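Local coordinates for isomerase/lactonizing enzyme (Agrobacterium tumefaciens, PDB 1RVK), which is of unknown function but belongs to the enolase superfamily, binds magnesium and is probably an isomerase or lactonizing enzyme, at residues W265-W270 against L293-L298; G331-H334 against E338-D341. All coordinates share one frame; numbering follows the deposited sequence.

How the contacts relate
Both contacts belong to the enolase-type barrel domain but share no helix or strand. Contact 1 joins two helices of its outer layer. Contact 2 joins the end of strand 328-333 to the loop that follows it. They lie on opposite sides of the chain's centre, nearest atoms about 17 Å apart. In each, two of the four touching residues are buried and none is fully exposed; no hydrogen bond crosses either. Contact 1 is mostly aliphatic, with methyls against backbone, CB atoms and a methylene. Contact 2 sets a tyrosine ring against backbone carbonyls and a leucine methyl. The magnesium ion is about 8 Å from the Leu332 side chain and about 11 Å from that of Arg267.

Contact 1. Residues W265-W270 against L293-L298; sequences WHRAEW and LKTMHL
Leu298 points its side chain at the backbone of helix 263-272, between Arg267 and Ala268. Its CD2 methyl makes the closest contacts. Leu298 CD2 is 3.7 Å from Ala268 N. Leu298 CD2 is 4.1 Å from Arg267 CB. CG of Leu298 stands opposite its own backbone N (chi1 163°), which carries the branch across the gap between the helices. Ala268 is met at its backbone N and CA and, slightly farther off, at its methyl. About a turn before Leu298, Thr295 lies beside Arg267, the two side chains pointing the same way. Their aliphatic parts meet, with Arg267 CG 4.2 Å from Thr295 CG2.

The two helices are neighbours in the outer layer of the (beta/alpha)7beta barrel. Helix 263-272 is the helix of the beta-alpha-beta crossover between parallel strands 254-256 and 278-281, and helix 289-301 is part of the next connection, to strand 306-308. Their segments run nearly parallel, at 21°, with axes 10.0 Å apart.

The polar ends turn away from the shared seam. Arg267 bends at chi2 (-60°), and its guanidinium group leads off to Arg280 O through NE, with a weak bond from NH1 to Ala260 O. Thr295 OG1 is hydrogen-bonded to Ala292 O and Thr281 OG1, while its methyl faces Arg267. Leu298 also packs on Ile271, further along helix 263-272.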
# COMPACT_ATOMS: atom_id res chain seq x y z
N TRP A 265 16.44 -6.44 -0.33
CA TRP A 265 17.49 -7.15 -1.05
C TRP A 265 17.11 -7.33 -2.51
O TRP A 265 17.89 -7.04 -3.42
CB TRP A 265 17.74 -8.52 -0.42
CG TRP A 265 18.33 -8.47 0.96
CD1 TRP A 265 19.60 -8.08 1.30
CD2 TRP A 265 17.68 -8.82 2.18
NE1 TRP A 265 19.77 -8.16 2.66
CE2 TRP A 265 18.60 -8.61 3.23
CE3 TRP A 265 16.39 -9.28 2.49
CZ2 TRP A 265 18.29 -8.85 4.56
CZ3 TRP A 265 16.08 -9.52 3.83
CH2 TRP A 265 17.02 -9.31 4.85
N HIS A 266 15.90 -7.83 -2.75
CA HIS A 266 15.46 -8.06 -4.11
C HIS A 266 15.29 -6.75 -4.87
O HIS A 266 15.49 -6.69 -6.09
CB HIS A 266 14.15 -8.85 -4.12
CG HIS A 266 13.78 -9.38 -5.46
ND1 HIS A 266 14.61 -10.22 -6.17
CD2 HIS A 266 12.68 -9.19 -6.23
CE1 HIS A 266 14.04 -10.53 -7.33
NE2 HIS A 266 12.87 -9.91 -7.39
N ARG A 267 14.91 -5.69 -4.16
CA ARG A 267 14.73 -4.39 -4.78
C ARG A 267 16.07 -3.91 -5.34
O ARG A 267 16.12 -3.28 -6.39
CB ARG A 267 14.19 -3.39 -3.75
CG ARG A 267 12.83 -3.77 -3.13
CD ARG A 267 11.78 -3.89 -4.21
NE ARG A 267 10.40 -4.05 -3.72
CZ ARG A 267 9.93 -5.12 -3.09
NH1 ARG A 267 10.71 -6.17 -2.83
NH2 ARG A 267 8.65 -5.17 -2.77
N ALA A 268 17.15 -4.22 -4.63
CA ALA A 268 18.48 -3.84 -5.08
C ALA A 268 18.80 -4.52 -6.41
O ALA A 268 19.42 -3.93 -7.29
CB ALA A 268 19.53 -4.23 -4.04
N GLU A 269 18.36 -5.77 -6.55
CA GLU A 269 18.61 -6.50 -7.78
C GLU A 269 17.89 -5.85 -8.96
O GLU A 269 18.42 -5.84 -10.08
CB GLU A 269 18.16 -7.96 -7.63
CG GLU A 269 18.78 -8.67 -6.43
CD GLU A 269 20.30 -8.68 -6.46
OE1 GLU A 269 20.91 -8.96 -5.41
OE2 GLU A 269 20.90 -8.42 -7.54
N TRP A 270 16.71 -5.30 -8.72
CA TRP A 270 15.97 -4.63 -9.78
C TRP A 270 16.73 -3.40 -10.24
O TRP A 270 16.74 -3.07 -11.43
CB TRP A 270 14.56 -4.25 -9.31
CG TRP A 270 13.58 -5.39 -9.44
CD1 TRP A 270 13.69 -6.63 -8.87
CD2 TRP A 270 12.39 -5.41 -10.23
NE1 TRP A 270 12.64 -7.42 -9.27
CE2 TRP A 270 11.83 -6.70 -10.10
CE3 TRP A 270 11.75 -4.47 -11.03
CZ2 TRP A 270 10.64 -7.07 -10.75
CZ3 TRP A 270 10.57 -4.83 -11.68
CH2 TRP A 270 10.03 -6.12 -11.53
N LEU A 293 11.92 1.92 4.77
CA LEU A 293 12.85 3.04 4.82
C LEU A 293 14.16 2.65 4.14
O LEU A 293 14.77 3.46 3.45
CB LEU A 293 13.11 3.47 6.27
CG LEU A 293 12.07 4.40 6.91
CD1 LEU A 293 12.15 5.77 6.26
CD2 LEU A 293 10.69 3.84 6.75
N LYS A 294 14.60 1.41 4.34
CA LYS A 294 15.83 0.96 3.70
C LYS A 294 15.70 1.01 2.19
O LYS A 294 16.63 1.40 1.49
CB LYS A 294 16.18 -0.47 4.15
CG LYS A 294 16.56 -0.56 5.61
CD LYS A 294 16.91 -1.98 6.00
CE LYS A 294 17.31 -2.05 7.47
NZ LYS A 294 17.57 -3.45 7.88
N THR A 295 14.53 0.62 1.66
CA THR A 295 14.32 0.65 0.22
C THR A 295 14.30 2.09 -0.30
O THR A 295 14.73 2.36 -1.42
CB THR A 295 13.00 -0.05 -0.18
OG1 THR A 295 11.88 0.68 0.33
CG2 THR A 295 12.96 -1.47 0.36
N MSE A 296 13.79 3.02 0.51
CA MSE A 296 13.75 4.43 0.10
C MSE A 296 15.17 4.98 -0.01
O MSE A 296 15.50 5.70 -0.95
CB MSE A 296 12.97 5.28 1.12
CG MSE A 296 11.49 4.94 1.26
SE MSE A 296 10.47 5.19 -0.36
CE MSE A 296 10.90 7.04 -0.73
N HIS A 297 16.01 4.63 0.96
CA HIS A 297 17.39 5.10 0.97
C HIS A 297 18.18 4.46 -0.17
O HIS A 297 19.02 5.11 -0.79
CB HIS A 297 18.02 4.76 2.32
CG HIS A 297 17.34 5.43 3.48
ND1 HIS A 297 17.50 5.01 4.78
CD2 HIS A 297 16.50 6.49 3.52
CE1 HIS A 297 16.79 5.79 5.58
NE2 HIS A 297 16.17 6.69 4.84
N LEU A 298 17.91 3.19 -0.43
CA LEU A 298 18.57 2.47 -1.51
C LEU A 298 18.31 3.21 -2.82
O LEU A 298 19.24 3.52 -3.57
CB LEU A 298 18.00 1.05 -1.59
CG LEU A 298 18.23 0.26 -2.88
CD1 LEU A 298 19.72 -0.05 -3.06
CD2 LEU A 298 17.42 -1.03 -2.83

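Contact 2. Residues G331-H334 against E338-D341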
# COMPACT_ATOMS: atom_id res chain seq x y z
N GLY A 331 -6.38 5.45 -1.70
CA GLY A 331 -7.40 4.59 -2.28
C GLY A 331 -7.41 3.24 -1.59
O GLY A 331 -6.87 3.12 -0.49
N LEU A 332 -7.98 2.22 -2.23
CA LEU A 332 -8.58 2.33 -3.55
C LEU A 332 -9.92 3.06 -3.57
O LEU A 332 -10.71 2.97 -2.62
CB LEU A 332 -8.72 0.94 -4.17
CG LEU A 332 -7.39 0.20 -4.31
CD1 LEU A 332 -7.62 -1.20 -4.86
CD2 LEU A 332 -6.47 0.99 -5.22
N LEU A 333 -10.18 3.76 -4.67
CA LEU A 333 -11.40 4.55 -4.86
C LEU A 333 -12.38 3.98 -5.88
O LEU A 333 -11.99 3.28 -6.82
CB LEU A 333 -11.01 5.97 -5.31
CG LEU A 333 -10.59 7.07 -4.32
CD1 LEU A 333 -10.10 6.51 -3.01
CD2 LEU A 333 -9.53 7.93 -4.99
N HIS A 334 -13.66 4.30 -5.69
CA HIS A 334 -14.72 3.83 -6.58
C HIS A 334 -15.89 4.81 -6.47
O HIS A 334 -16.18 5.32 -5.39
CB HIS A 334 -15.17 2.43 -6.16
CG HIS A 334 -16.05 1.75 -7.17
ND1 HIS A 334 -17.36 2.10 -7.38
CD2 HIS A 334 -15.79 0.75 -8.05
CE1 HIS A 334 -17.88 1.35 -8.33
NE2 HIS A 334 -16.94 0.52 -8.76
N GLU A 338 -17.46 6.20 -0.59
CA GLU A 338 -17.00 7.49 -0.10
C GLU A 338 -15.78 7.27 0.79
O GLU A 338 -15.90 7.04 1.99
CB GLU A 338 -18.10 8.18 0.71
CG GLU A 338 -17.72 9.59 1.16
CD GLU A 338 -17.59 10.55 -0.01
OE1 GLU A 338 -17.02 11.64 0.18
OE2 GLU A 338 -18.06 10.21 -1.12
N TYR A 339 -14.60 7.36 0.18
CA TYR A 339 -13.34 7.15 0.90
C TYR A 339 -13.16 8.10 2.08
O TYR A 339 -12.68 7.69 3.14
CB TYR A 339 -12.17 7.30 -0.08
CG TYR A 339 -10.81 7.04 0.52
CD1 TYR A 339 -10.15 8.01 1.27
CD2 TYR A 339 -10.17 5.81 0.34
CE1 TYR A 339 -8.89 7.76 1.83
CE2 TYR A 339 -8.92 5.55 0.88
CZ TYR A 339 -8.28 6.53 1.62
OH TYR A 339 -7.04 6.28 2.16
N ASP A 340 -13.55 9.35 1.91
CA ASP A 340 -13.39 10.35 2.97
C ASP A 340 -14.19 10.07 4.24
O ASP A 340 -13.99 10.73 5.26
CB ASP A 340 -13.72 11.74 2.42
CG ASP A 340 -12.74 12.19 1.33
OD1 ASP A 340 -12.96 13.25 0.72
OD2 ASP A 340 -11.74 11.47 1.10
N ASP A 341 -15.08 9.08 4.19
CA ASP A 341 -15.88 8.72 5.36
C ASP A 341 -15.08 7.94 6.40
O ASP A 341 -15.46 7.87 7.57
CB ASP A 341 -17.12 7.92 4.94
CG ASP A 341 -18.26 8.81 4.48
OD1 ASP A 341 -19.29 8.26 4.04
OD2 ASP A 341 -18.13 10.05 4.57
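The flat group is the Tyr339 ring, and it meets strand 328-333 mainly with its edge. Gly331 O and Leu332 O both sit at that edge, near the ring plane. Gly331 O is 3.5 Å from Tyr339 CE2, and Leu332 O is 4.1 Å from Tyr339 CD2. At the far edge of the ring, in its plane, lies Asp340 OD2. The Leu333 CD1 methyl comes in obliquely, 3.4 Å from Tyr339 CD2 and 3.6 Å from Tyr339 CG.

Strand 328-333 is the last strand of the (beta/alpha)7beta barrel and closes it by pairing with the first, 130-137. The chain then leaves the strand and returns as a short 3-10 turn, 339-341. Asp341 N is bonded to Glu338 O within this turn. Tyr339 CG stands anti to its backbone N (chi1 -177°), and the ring reaches back from the turn to the strand end, edge first.

The phenol is held at its tip. Its OH is hydrogen-bonded to Asp351 OD2 and to Asn311 ND2. Two bonds at this end probably restrict how far the ring can shift. Asp340 is also tied down, by salt bridges to Arg163 and Arg330.

The peptide between Gly331 and Leu332 is cis. Tyr339 CE2 also comes within 3.6 Å of Gly331 N. Leu333 packs against Phe156 and Leu160 of helix 150-163 as well as against the tyrosine. Its chi2 of 22° is nearly eclipsed, so this methyl is either strained or doubtfully placed; Leu333 CD1 is also 3.7 Å from Tyr339 CB.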